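Local coordinates for dual specificity protein phosphatase 8 (Homo sapiens, PDB 4JMK) that probably removes phosphate from phosphotyrosine, phosphoserine and phosphothreonine residues of proteins and so restrains mitogen-activated protein kinases, through the dual-specificity phosphatase catalytic domain described here, at residues Leu7-Leu12 with Ile100-Lys105; Lys16-Lys21 with Ile85-Ala90; Cys39-Phe44 with Ser48-Val53; Lys62-Leu67 with Leu136-Ser141. The protein carries 1 engineered substitution. One frame throughout, in Å; residues are numbered along the deposited sequence.

Interaction 1. Residues Leu7-Leu12 with Ile100-Lys105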
# COMPACT_ATOMS: atom_id res chain seq x y z
N LEU A 7 -9.96 -1.92 2.42
CA LEU A 7 -10.73 -1.27 3.49
C LEU A 7 -11.61 -0.24 2.80
O LEU A 7 -11.39 0.03 1.63
CB LEU A 7 -9.77 -0.58 4.47
CG LEU A 7 -8.69 -1.46 5.12
CD1 LEU A 7 -7.80 -0.60 6.01
CD2 LEU A 7 -9.32 -2.58 5.94
N PRO A 8 -12.61 0.33 3.51
CA PRO A 8 -13.48 1.28 2.80
C PRO A 8 -12.71 2.44 2.15
O PRO A 8 -13.16 2.95 1.12
CB PRO A 8 -14.42 1.80 3.91
CG PRO A 8 -14.52 0.68 4.86
CD PRO A 8 -13.12 0.03 4.86
N HIS A 9 -11.57 2.83 2.71
CA HIS A 9 -10.81 3.93 2.12
C HIS A 9 -9.59 3.44 1.35
O HIS A 9 -8.84 4.23 0.80
CB HIS A 9 -10.37 4.93 3.20
CG HIS A 9 -9.51 4.32 4.27
ND1 HIS A 9 -9.98 3.36 5.15
CD2 HIS A 9 -8.22 4.55 4.62
CE1 HIS A 9 -9.01 3.02 5.98
NE2 HIS A 9 -7.94 3.74 5.69
N LEU A 10 -9.39 2.12 1.29
CA LEU A 10 -8.13 1.62 0.71
C LEU A 10 -8.34 0.52 -0.34
O LEU A 10 -8.85 -0.57 -0.02
CB LEU A 10 -7.21 1.11 1.84
CG LEU A 10 -5.89 0.46 1.41
CD1 LEU A 10 -4.99 1.50 0.76
CD2 LEU A 10 -5.21 -0.16 2.61
N TYR A 11 -7.93 0.83 -1.57
CA TYR A 11 -7.96 -0.10 -2.70
C TYR A 11 -6.56 -0.53 -3.09
O TYR A 11 -5.59 0.22 -2.91
CB TYR A 11 -8.60 0.58 -3.92
CG TYR A 11 -10.07 0.83 -3.76
CD1 TYR A 11 -10.53 1.92 -3.03
CD2 TYR A 11 -11.01 0.01 -4.37
CE1 TYR A 11 -11.88 2.16 -2.88
CE2 TYR A 11 -12.37 0.25 -4.24
CZ TYR A 11 -12.79 1.33 -3.49
OH TYR A 11 -14.14 1.59 -3.34
N LEU A 12 -6.47 -1.73 -3.68
CA LEU A 12 -5.20 -2.27 -4.16
C LEU A 12 -5.40 -2.71 -5.62
O LEU A 12 -6.36 -3.43 -5.93
CB LEU A 12 -4.80 -3.47 -3.27
CG LEU A 12 -3.48 -4.19 -3.51
CD1 LEU A 12 -2.34 -3.19 -3.49
CD2 LEU A 12 -3.28 -5.27 -2.43
N ILE A 100 -0.27 -4.34 3.11
CA ILE A 100 -0.09 -5.23 4.27
C ILE A 100 0.49 -4.45 5.44
O ILE A 100 -0.01 -4.57 6.56
CB ILE A 100 0.80 -6.46 3.94
CG1 ILE A 100 0.08 -7.33 2.90
CG2 ILE A 100 1.06 -7.29 5.20
CD1 ILE A 100 0.98 -8.33 2.18
N ALA A 101 1.52 -3.66 5.19
CA ALA A 101 2.10 -2.84 6.26
C ALA A 101 1.08 -1.87 6.86
O ALA A 101 1.08 -1.63 8.07
CB ALA A 101 3.33 -2.07 5.74
N TYR A 102 0.21 -1.30 6.03
CA TYR A 102 -0.79 -0.37 6.54
C TYR A 102 -1.72 -1.05 7.54
O TYR A 102 -2.07 -0.48 8.58
CB TYR A 102 -1.61 0.24 5.39
CG TYR A 102 -2.66 1.19 5.91
CD1 TYR A 102 -2.34 2.50 6.22
CD2 TYR A 102 -3.97 0.76 6.12
CE1 TYR A 102 -3.30 3.38 6.73
CE2 TYR A 102 -4.93 1.63 6.62
CZ TYR A 102 -4.59 2.93 6.92
OH TYR A 102 -5.54 3.78 7.41
N ILE A 103 -2.13 -2.27 7.22
CA ILE A 103 -3.02 -3.01 8.11
C ILE A 103 -2.30 -3.39 9.38
O ILE A 103 -2.87 -3.30 10.48
CB ILE A 103 -3.60 -4.24 7.39
CG1 ILE A 103 -4.56 -3.76 6.30
CG2 ILE A 103 -4.35 -5.14 8.35
CD1 ILE A 103 -4.89 -4.82 5.34
N MET A 104 -1.04 -3.79 9.25
CA MET A 104 -0.23 -4.11 10.42
C MET A 104 -0.18 -2.96 11.43
O MET A 104 -0.45 -3.14 12.61
CB MET A 104 1.20 -4.41 9.99
CG MET A 104 1.41 -5.77 9.40
SD MET A 104 3.08 -5.93 8.74
CE MET A 104 3.97 -5.90 10.28
N LYS A 105 0.20 -1.79 10.95
CA LYS A 105 0.36 -0.64 11.81
C LYS A 105 -0.98 -0.15 12.35
O LYS A 105 -1.09 0.19 13.52
CB LYS A 105 1.06 0.48 11.06
CG LYS A 105 1.45 1.67 11.95
CD LYS A 105 2.27 2.68 11.16
CE LYS A 105 2.56 3.92 11.97
NZ LYS A 105 3.07 3.54 13.29

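Interaction 2. Residues Lys16-Lys21 with Ile85-Ala90. Engineered in segment 85-90: Ser88 (natural residue Cys). With SO4 (sulfate ion), chain C.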
# COMPACT_ATOMS: atom_id res chain seq x y z
N LYS A 16 -3.07 -1.06 -15.03
CA LYS A 16 -4.26 -1.03 -15.88
C LYS A 16 -5.49 -0.51 -15.14
O LYS A 16 -6.29 0.20 -15.74
CB LYS A 16 -4.55 -2.41 -16.50
CG LYS A 16 -3.50 -2.87 -17.50
CD LYS A 16 -4.01 -4.01 -18.38
CE LYS A 16 -2.85 -4.73 -19.08
NZ LYS A 16 -3.32 -5.73 -20.09
N ASP A 17 -5.66 -0.88 -13.87
CA ASP A 17 -6.74 -0.33 -13.05
C ASP A 17 -6.66 1.20 -12.93
O ASP A 17 -7.63 1.91 -13.21
CB ASP A 17 -6.72 -0.93 -11.63
CG ASP A 17 -7.08 -2.39 -11.61
OD1 ASP A 17 -7.85 -2.83 -12.49
OD2 ASP A 17 -6.61 -3.11 -10.69
N VAL A 18 -5.51 1.71 -12.49
CA VAL A 18 -5.38 3.12 -12.12
C VAL A 18 -5.48 4.04 -13.35
O VAL A 18 -5.83 5.22 -13.22
CB VAL A 18 -4.07 3.39 -11.34
CG1 VAL A 18 -2.88 3.45 -12.29
CG2 VAL A 18 -4.18 4.68 -10.54
N LEU A 19 -5.20 3.50 -14.53
CA LEU A 19 -5.25 4.29 -15.77
C LEU A 19 -6.62 4.21 -16.45
O LEU A 19 -6.88 4.91 -17.44
CB LEU A 19 -4.15 3.85 -16.74
CG LEU A 19 -2.72 4.10 -16.27
CD1 LEU A 19 -1.71 3.60 -17.30
CD2 LEU A 19 -2.50 5.57 -15.98
N ASN A 20 -7.49 3.37 -15.91
CA ASN A 20 -8.86 3.26 -16.41
C ASN A 20 -9.72 4.37 -15.82
O ASN A 20 -10.26 4.21 -14.72
CB ASN A 20 -9.42 1.88 -16.03
CG ASN A 20 -10.76 1.60 -16.67
OD1 ASN A 20 -11.62 2.47 -16.78
ND2 ASN A 20 -10.96 0.35 -17.07
N LYS A 21 -9.85 5.49 -16.53
CA LYS A 21 -10.53 6.66 -15.97
C LYS A 21 -11.94 6.34 -15.50
O LYS A 21 -12.35 6.76 -14.42
CB LYS A 21 -10.57 7.82 -16.97
CG LYS A 21 -11.17 9.10 -16.39
CD LYS A 21 -11.00 10.29 -17.32
CE LYS A 21 -12.09 10.34 -18.38
NZ LYS A 21 -13.44 10.62 -17.78
N ILE A 85 -6.08 4.55 -3.95
CA ILE A 85 -5.65 3.28 -4.51
C ILE A 85 -4.14 3.20 -4.44
O ILE A 85 -3.42 4.15 -4.79
CB ILE A 85 -6.15 3.06 -5.96
CG1 ILE A 85 -5.70 1.69 -6.47
CG2 ILE A 85 -5.65 4.14 -6.86
CD1 ILE A 85 -6.05 1.45 -7.92
N VAL A 86 -3.66 2.06 -3.95
CA VAL A 86 -2.24 1.77 -3.96
C VAL A 86 -2.03 0.78 -5.10
O VAL A 86 -2.71 -0.25 -5.18
CB VAL A 86 -1.81 1.11 -2.66
CG1 VAL A 86 -0.30 0.92 -2.67
CG2 VAL A 86 -2.21 1.97 -1.50
N HIS A 87 -1.10 1.10 -6.00
CA HIS A 87 -0.90 0.25 -7.17
C HIS A 87 0.57 0.15 -7.53
O HIS A 87 1.40 0.96 -7.09
CB HIS A 87 -1.67 0.79 -8.39
CG HIS A 87 -1.00 1.95 -9.06
ND1 HIS A 87 -0.10 1.79 -10.10
CD2 HIS A 87 -1.08 3.28 -8.83
CE1 HIS A 87 0.34 2.97 -10.48
NE2 HIS A 87 -0.23 3.90 -9.73
N SER A 88 0.89 -0.87 -8.32
CA SER A 88 2.18 -0.94 -8.97
C SER A 88 1.89 -1.39 -10.40
O SER A 88 0.84 -1.05 -10.94
CB SER A 88 3.10 -1.89 -8.22
OG SER A 88 2.38 -3.00 -7.70
N LEU A 89 2.79 -2.15 -11.02
CA LEU A 89 2.52 -2.60 -12.37
C LEU A 89 1.39 -3.63 -12.38
O LEU A 89 0.37 -3.45 -13.06
CB LEU A 89 3.79 -3.19 -13.01
CG LEU A 89 3.66 -3.62 -14.48
CD1 LEU A 89 3.13 -2.48 -15.32
CD2 LEU A 89 5.00 -4.06 -15.00
N ALA A 90 1.57 -4.69 -11.60
CA ALA A 90 0.63 -5.80 -11.58
C ALA A 90 -0.23 -5.78 -10.33
O ALA A 90 -1.29 -6.40 -10.27
CB ALA A 90 1.38 -7.14 -11.67
S SO4 C . 4.16 -5.52 -8.72
O1 SO4 C . 4.00 -4.72 -9.93
O2 SO4 C . 5.37 -5.07 -8.04
O3 SO4 C . 4.29 -6.92 -9.10
O4 SO4 C . 3.02 -5.38 -7.84
O HOH W 1 -1.26 -3.53 -15.21

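Interaction 3. Residues Cys39-Phe44 with Ser48-Val53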
# COMPACT_ATOMS: atom_id res chain seq x y z
N CYS A 39 5.56 3.32 -13.79
CA CYS A 39 4.14 3.58 -14.00
C CYS A 39 3.87 5.07 -13.92
O CYS A 39 4.34 5.75 -13.00
CB CYS A 39 3.28 2.84 -12.98
SG CYS A 39 3.62 1.06 -12.79
N PRO A 40 3.11 5.60 -14.88
CA PRO A 40 2.82 7.04 -14.92
C PRO A 40 1.69 7.42 -13.95
O PRO A 40 0.83 6.58 -13.64
CB PRO A 40 2.34 7.25 -16.36
CG PRO A 40 1.68 5.93 -16.72
CD PRO A 40 2.50 4.87 -16.01
N LYS A 41 1.70 8.67 -13.48
CA LYS A 41 0.53 9.23 -12.81
C LYS A 41 -0.55 9.39 -13.88
O LYS A 41 -0.23 9.78 -15.01
CB LYS A 41 0.83 10.61 -12.21
CG LYS A 41 -0.40 11.32 -11.61
CD LYS A 41 -0.07 12.63 -10.89
CE LYS A 41 0.06 13.81 -11.85
NZ LYS A 41 -1.21 14.01 -12.62
N PRO A 42 -1.81 9.08 -13.53
CA PRO A 42 -2.88 9.30 -14.51
C PRO A 42 -3.09 10.80 -14.65
O PRO A 42 -2.96 11.53 -13.66
CB PRO A 42 -4.11 8.68 -13.84
CG PRO A 42 -3.58 7.84 -12.70
CD PRO A 42 -2.32 8.52 -12.27
N ASP A 43 -3.40 11.26 -15.86
CA ASP A 43 -3.54 12.69 -16.11
C ASP A 43 -4.67 13.30 -15.29
O ASP A 43 -4.63 14.49 -14.95
CB ASP A 43 -3.81 12.94 -17.60
CG ASP A 43 -2.55 12.87 -18.43
OD1 ASP A 43 -2.50 13.51 -19.50
OD2 ASP A 43 -1.61 12.17 -18.00
N PHE A 44 -5.66 12.47 -14.97
CA PHE A 44 -6.87 12.93 -14.29
C PHE A 44 -6.75 12.99 -12.77
O PHE A 44 -7.73 13.32 -12.08
CB PHE A 44 -8.08 12.08 -14.71
CG PHE A 44 -7.88 10.59 -14.53
CD1 PHE A 44 -8.12 9.99 -13.29
CD2 PHE A 44 -7.48 9.79 -15.59
CE1 PHE A 44 -7.95 8.61 -13.12
CE2 PHE A 44 -7.31 8.43 -15.43
CZ PHE A 44 -7.55 7.84 -14.19
N SER A 48 -1.50 17.04 -5.74
CA SER A 48 -1.57 17.05 -4.28
C SER A 48 -2.20 15.78 -3.71
O SER A 48 -2.15 15.54 -2.51
CB SER A 48 -2.35 18.28 -3.78
OG SER A 48 -3.70 18.22 -4.18
N ARG A 49 -2.82 14.97 -4.57
CA ARG A 49 -3.42 13.71 -4.15
C ARG A 49 -2.65 12.52 -4.72
O ARG A 49 -3.19 11.43 -4.89
CB ARG A 49 -4.89 13.67 -4.59
CG ARG A 49 -5.75 14.72 -3.87
CD ARG A 49 -7.10 14.87 -4.55
NE ARG A 49 -8.04 15.67 -3.77
CZ ARG A 49 -8.09 17.00 -3.77
NH1 ARG A 49 -7.22 17.72 -4.48
NH2 ARG A 49 -9.00 17.62 -3.02
N PHE A 50 -1.37 12.75 -5.00
CA PHE A 50 -0.54 11.73 -5.62
C PHE A 50 0.77 11.57 -4.87
O PHE A 50 1.39 12.56 -4.50
CB PHE A 50 -0.21 12.12 -7.07
CG PHE A 50 0.71 11.16 -7.77
CD1 PHE A 50 0.23 9.95 -8.27
CD2 PHE A 50 2.07 11.44 -7.89
CE1 PHE A 50 1.07 9.06 -8.91
CE2 PHE A 50 2.92 10.55 -8.54
CZ PHE A 50 2.42 9.36 -9.04
N MET A 51 1.20 10.32 -4.67
CA MET A 51 2.51 10.07 -4.07
C MET A 51 3.18 8.90 -4.77
O MET A 51 2.55 7.87 -4.99
CB MET A 51 2.37 9.75 -2.58
CG MET A 51 3.70 9.30 -1.94
SD MET A 51 3.50 8.85 -0.21
CE MET A 51 5.11 8.10 0.12
N ARG A 52 4.45 9.07 -5.13
CA ARG A 52 5.22 7.97 -5.72
C ARG A 52 6.15 7.35 -4.68
O ARG A 52 6.80 8.07 -3.92
CB ARG A 52 6.05 8.46 -6.91
CG ARG A 52 6.85 7.34 -7.61
CD ARG A 52 7.55 7.80 -8.92
NE ARG A 52 6.62 8.31 -9.92
CZ ARG A 52 5.93 7.55 -10.78
NH1 ARG A 52 6.07 6.22 -10.77
NH2 ARG A 52 5.12 8.11 -11.66
N VAL A 53 6.19 6.02 -4.64
CA VAL A 53 7.25 5.28 -3.94
C VAL A 53 8.12 4.65 -5.02
O VAL A 53 7.75 3.63 -5.61
CB VAL A 53 6.69 4.18 -3.03
CG1 VAL A 53 7.83 3.40 -2.36
CG2 VAL A 53 5.79 4.79 -1.98

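Interaction 4. Residues Lys62-Leu67 with Leu136-Ser141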
# COMPACT_ATOMS: atom_id res chain seq x y z
N LYS A 62 14.64 -1.74 -1.78
CA LYS A 62 14.45 -1.45 -0.39
C LYS A 62 13.18 -0.59 -0.18
O LYS A 62 13.07 0.54 -0.69
CB LYS A 62 15.74 -0.82 0.11
CG LYS A 62 16.04 -1.02 1.57
CD LYS A 62 16.60 0.29 2.12
CE LYS A 62 15.87 1.48 1.49
NZ LYS A 62 14.37 1.31 1.45
N LEU A 63 12.20 -1.14 0.54
CA LEU A 63 10.88 -0.53 0.68
C LEU A 63 10.72 0.06 2.10
O LEU A 63 9.88 0.92 2.33
CB LEU A 63 9.82 -1.61 0.43
CG LEU A 63 8.33 -1.36 0.68
CD1 LEU A 63 7.84 -0.11 -0.03
CD2 LEU A 63 7.50 -2.57 0.23
N LEU A 64 11.53 -0.43 3.04
CA LEU A 64 11.37 -0.13 4.47
C LEU A 64 11.12 1.33 4.93
O LEU A 64 10.13 1.59 5.66
CB LEU A 64 12.50 -0.75 5.30
CG LEU A 64 12.15 -1.93 6.20
CD1 LEU A 64 13.41 -2.46 6.87
CD2 LEU A 64 11.12 -1.51 7.24
N PRO A 65 12.00 2.29 4.52
CA PRO A 65 11.89 3.70 4.90
C PRO A 65 10.84 4.43 4.14
O PRO A 65 10.74 5.63 4.35
CB PRO A 65 13.23 4.28 4.46
CG PRO A 65 13.56 3.47 3.29
CD PRO A 65 13.20 2.09 3.74
N TRP A 66 10.11 3.77 3.25
CA TRP A 66 8.98 4.42 2.57
C TRP A 66 7.68 4.06 3.24
O TRP A 66 6.65 4.65 2.94
CB TRP A 66 8.91 3.98 1.11
CG TRP A 66 10.00 4.54 0.26
CD1 TRP A 66 11.09 3.88 -0.24
CD2 TRP A 66 10.11 5.89 -0.20
NE1 TRP A 66 11.87 4.74 -0.98
CE2 TRP A 66 11.29 5.98 -0.97
CE3 TRP A 66 9.32 7.03 -0.04
CZ2 TRP A 66 11.69 7.17 -1.59
CZ3 TRP A 66 9.73 8.21 -0.64
CH2 TRP A 66 10.90 8.27 -1.41
N LEU A 67 7.71 3.09 4.15
CA LEU A 67 6.47 2.56 4.73
C LEU A 67 5.74 3.58 5.60
O LEU A 67 4.54 3.78 5.45
CB LEU A 67 6.73 1.25 5.49
CG LEU A 67 7.13 0.07 4.60
CD1 LEU A 67 7.43 -1.19 5.43
CD2 LEU A 67 6.04 -0.19 3.57
N LEU A 136 8.57 -8.18 8.06
CA LEU A 136 9.01 -8.70 9.35
C LEU A 136 9.83 -7.67 10.12
O LEU A 136 9.63 -7.49 11.32
CB LEU A 136 9.85 -9.98 9.21
CG LEU A 136 9.16 -11.34 9.34
CD1 LEU A 136 10.16 -12.44 9.74
CD2 LEU A 136 8.03 -11.27 10.32
N GLU A 137 10.78 -7.03 9.43
CA GLU A 137 11.66 -6.05 10.09
C GLU A 137 10.87 -4.82 10.50
O GLU A 137 11.15 -4.21 11.53
CB GLU A 137 12.81 -5.62 9.18
CG GLU A 137 14.15 -6.30 9.46
CD GLU A 137 14.53 -6.26 10.92
OE1 GLU A 137 14.36 -7.29 11.59
OE2 GLU A 137 15.01 -5.21 11.41
N TYR A 138 9.88 -4.46 9.69
CA TYR A 138 9.03 -3.32 10.01
C TYR A 138 8.24 -3.61 11.28
O TYR A 138 8.16 -2.77 12.18
CB TYR A 138 8.09 -3.01 8.83
CG TYR A 138 7.21 -1.79 9.02
CD1 TYR A 138 7.78 -0.53 9.23
CD2 TYR A 138 5.82 -1.89 8.97
CE1 TYR A 138 6.97 0.60 9.41
CE2 TYR A 138 5.01 -0.76 9.14
CZ TYR A 138 5.60 0.47 9.36
OH TYR A 138 4.82 1.59 9.52
N GLU A 139 7.70 -4.83 11.37
CA GLU A 139 6.94 -5.21 12.56
C GLU A 139 7.83 -5.16 13.79
O GLU A 139 7.41 -4.73 14.88
CB GLU A 139 6.38 -6.62 12.41
CG GLU A 139 5.57 -7.10 13.60
CD GLU A 139 4.63 -6.03 14.16
OE1 GLU A 139 3.98 -5.30 13.39
OE2 GLU A 139 4.56 -5.93 15.41
N ARG A 140 9.07 -5.62 13.63
CA ARG A 140 9.98 -5.69 14.76
C ARG A 140 10.21 -4.28 15.29
O ARG A 140 10.24 -4.07 16.50
CB ARG A 140 11.29 -6.35 14.35
CG ARG A 140 12.11 -6.80 15.55
CD ARG A 140 13.30 -7.61 15.11
NE ARG A 140 14.28 -6.78 14.43
CZ ARG A 140 15.21 -6.06 15.06
NH1 ARG A 140 15.27 -6.06 16.39
NH2 ARG A 140 16.08 -5.35 14.36
N SER A 141 10.33 -3.33 14.37
CA SER A 141 10.60 -1.94 14.73
C SER A 141 9.40 -1.24 15.38
O SER A 141 9.56 -0.41 16.27
CB SER A 141 11.10 -1.16 13.51
OG SER A 141 10.03 -0.58 12.77

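Interaction 1. Residues Leu7-Leu12 with Ile100-Lys105
In the alpha/beta fold of the dual-specificity phosphatase catalytic domain, the hairpin formed by strands 4-7 and 10-13 meets helix 94-107 through Tyr102, whose ring lies among Leu7, His9 and Leu10. The hairpin turns tightly: Leu7 to Leu10 is a type I beta turn, closed by a bond from Leu10 N to Leu7 O (2.9 Å) and another from Leu7 N to Leu10 O. That turn brings three side chains to the same tyrosine. Leu7 arrives at the ring edge, close to its plane, with CD1 3.7 Å from Tyr102 CE2. Leu10 runs past the tyrosine in the opposite direction, and its CD2 comes within 3.8 Å of Tyr102 CD2. A chi1 of 179° sends the Tyr102 ring away from its own N and out toward the hairpin, delivering the hydroxyl to the histidine.

The hydroxyl serves two partners. It takes the N-H of His9, and it also bonds to OD1 of Asp75 on helix 67-79, so hairpin and two helices converge on one oxygen. Ile71 and Ile74 of that same helix pack against the tyrosine as well. A phenylalanine in place of Tyr102 lacks the hydroxyl and would probably leave His9 NE2 and the Asp75 carboxylate without their shared mate, with the imidazole freer to turn. The two rings themselves meet obliquely, their planes 72° apart. The polar bond is nearly straight: His9 NE2 donates to Tyr102 OH over 3.0 Å at 168°, with the oxygen close to the imidazole plane.

Interaction 2. Residues Lys16-Lys21 with Ile85-Ala90
Where strand 83-87 leads into the phosphate-binding loop of the catalytic domain, Val18 of helix 15-18 backs His87, the residue just ahead of the active-site position. Val18 CG1 sits over the centre of one imidazole face, 3.7 Å from the ring centroid and only 9° off the normal, a clear CH-pi contact. A chi1 of 78° sets CG of His87 between its backbone N and carbonyl carbon, which presents that face to the valine. The other methyl, Val18 CG2, lies close to His87 CD2 and also meets Ile85 CG2 at 4.0 Å.

The histidine ring is also held at its rim. His87 ND1 donates to Ser88 O (3.1 Å, 168°), and that oxygen lies close to the ring plane, so the bond and the valine together fix how the ring is turned. These residues open the P-loop, the HCX5R signature of protein-tyrosine phosphatases. Ser88 is an engineered replacement for the cysteine predicted to form the phosphocysteine intermediate. A sulfate occupies the loop: Ala90 N donates to its O1 (2.9 Å), and Ile92 N, Ser93 N and Arg94 NE complete the cradle. An alanine in place of His87 removes the ring and its N-H, and would probably leave a gap beneath Val18 and the Ser88 carbonyl without this partner. Farther out, a water joins the two segments, accepting from Lys16 N at 3.1 Å and donating to Leu89 O at 2.7 Å.

Interaction 3. Residues Cys39-Phe44 with Ser48-Val53
Arg52 and Lys41 carry this contact, one by charge-assisted hydrogen bonding and the other by apolar cover. The guanidinium of Arg52 meets the carbonyl of Cys39 end-on with both terminal nitrogens: NH1 to Cys39 O is 2.9 Å and NH2 to Cys39 O is 2.8 Å. Both bonds lie in the carbonyl plane and the guanidinium plane, but sharing one oxygen bends them, to 143° and 145°. Alongside, Lys41 lays its aliphatic chain over one face of Phe50. CD stands above the ring, offset toward the rim, 3.5 Å from Phe50 CG, while Lys41 CB lies 3.7 Å from Phe50 CE1.

Next come the groups that hold these in place. Bends at chi3 (82°) and chi4 carry the ammonium of Lys41 back to its own loop, where NZ bonds to Pro42 O at 3.2 Å and to the carbonyl of Ile45. Arg52 NH1 has a second acceptor in Ser36 O, and Cys39 O takes a further hydrogen bond from Asn34 ND2. Strand 50-52, at one edge of the sheet, is thus tied to the loop that precedes it. The side chains of Cys39 and the engineered Ser88 have their nearest atoms about 5 Å apart, which puts this end of the loop beside the predicted active site.

With three N-H groups converging on Cys39 O, two of them from a cation, the carbonyl is likely to be strongly polarised and the loop backbone well fixed there.

Interaction 4. Residues Lys62-Leu67 with Leu136-Ser141
Apolar packing alone joins the two segments, and Tyr138 on helix 129-148 is its centre. With chi1 at -176°, its CG stands anti to the backbone N and the ring is carried out from the helix to Leu67. Leu67, at the start of helix 67-79, sets CD1 over one face of that ring in a CH-pi contact, 3.9 Å from the centroid and 22° off the normal. The methyl is offset toward the root of the ring, 3.6 Å from Tyr138 CG, while Leu67 CB follows on the other side of the ring centre, 4.0 Å from Tyr138 CE1. Leu64, in the loop before that helix, straddles the neighbouring positions: CD2 rests 3.7 Å from Tyr138 CB and CD1 touches Glu137 CB at 4.0 Å.

Polar bonds run along the helix or out to other residues. Arg140 grips the Glu137 carboxylate side-on in a salt bridge, NE to OE1 at 2.9 Å and NH2 to OE2 at 3.1 Å, each oxygen met from its syn side. Ser141 OG donates back to Tyr138 O. The tyrosine hydroxyl bonds to Asp68 OD1, and Gln134 OE1 accepts from Leu63 N.

Glu137 therefore has a divided role: its CB packs against leucine while its charge, turned away from the 62-67 loop, is likely to be largely balanced by Arg140.

Overall arrangement
All four contacts lie in one catalytic domain. Interactions 1, 2 and 3 reach the same five-stranded mixed sheet: strands 10-13 and 83-87 are neighbours, bonded through Tyr11 O and Val86 N, while 50-52 is an outermost strand. Along the chain, interaction 3 falls between the two halves of interaction 2, which itself starts and ends within the span of interaction 1. Interaction 4 opens after interaction 3 and alternates with interactions 1 and 2. Centres of interactions 2 and 3 are about 10 Å apart; interaction 2 holds the sulfate, which interaction 3 approaches through Cys39. Interaction 4, centred about 24 Å from interaction 2, connects to it through interactions 1 and 3, the latter by Val53 on Trp66.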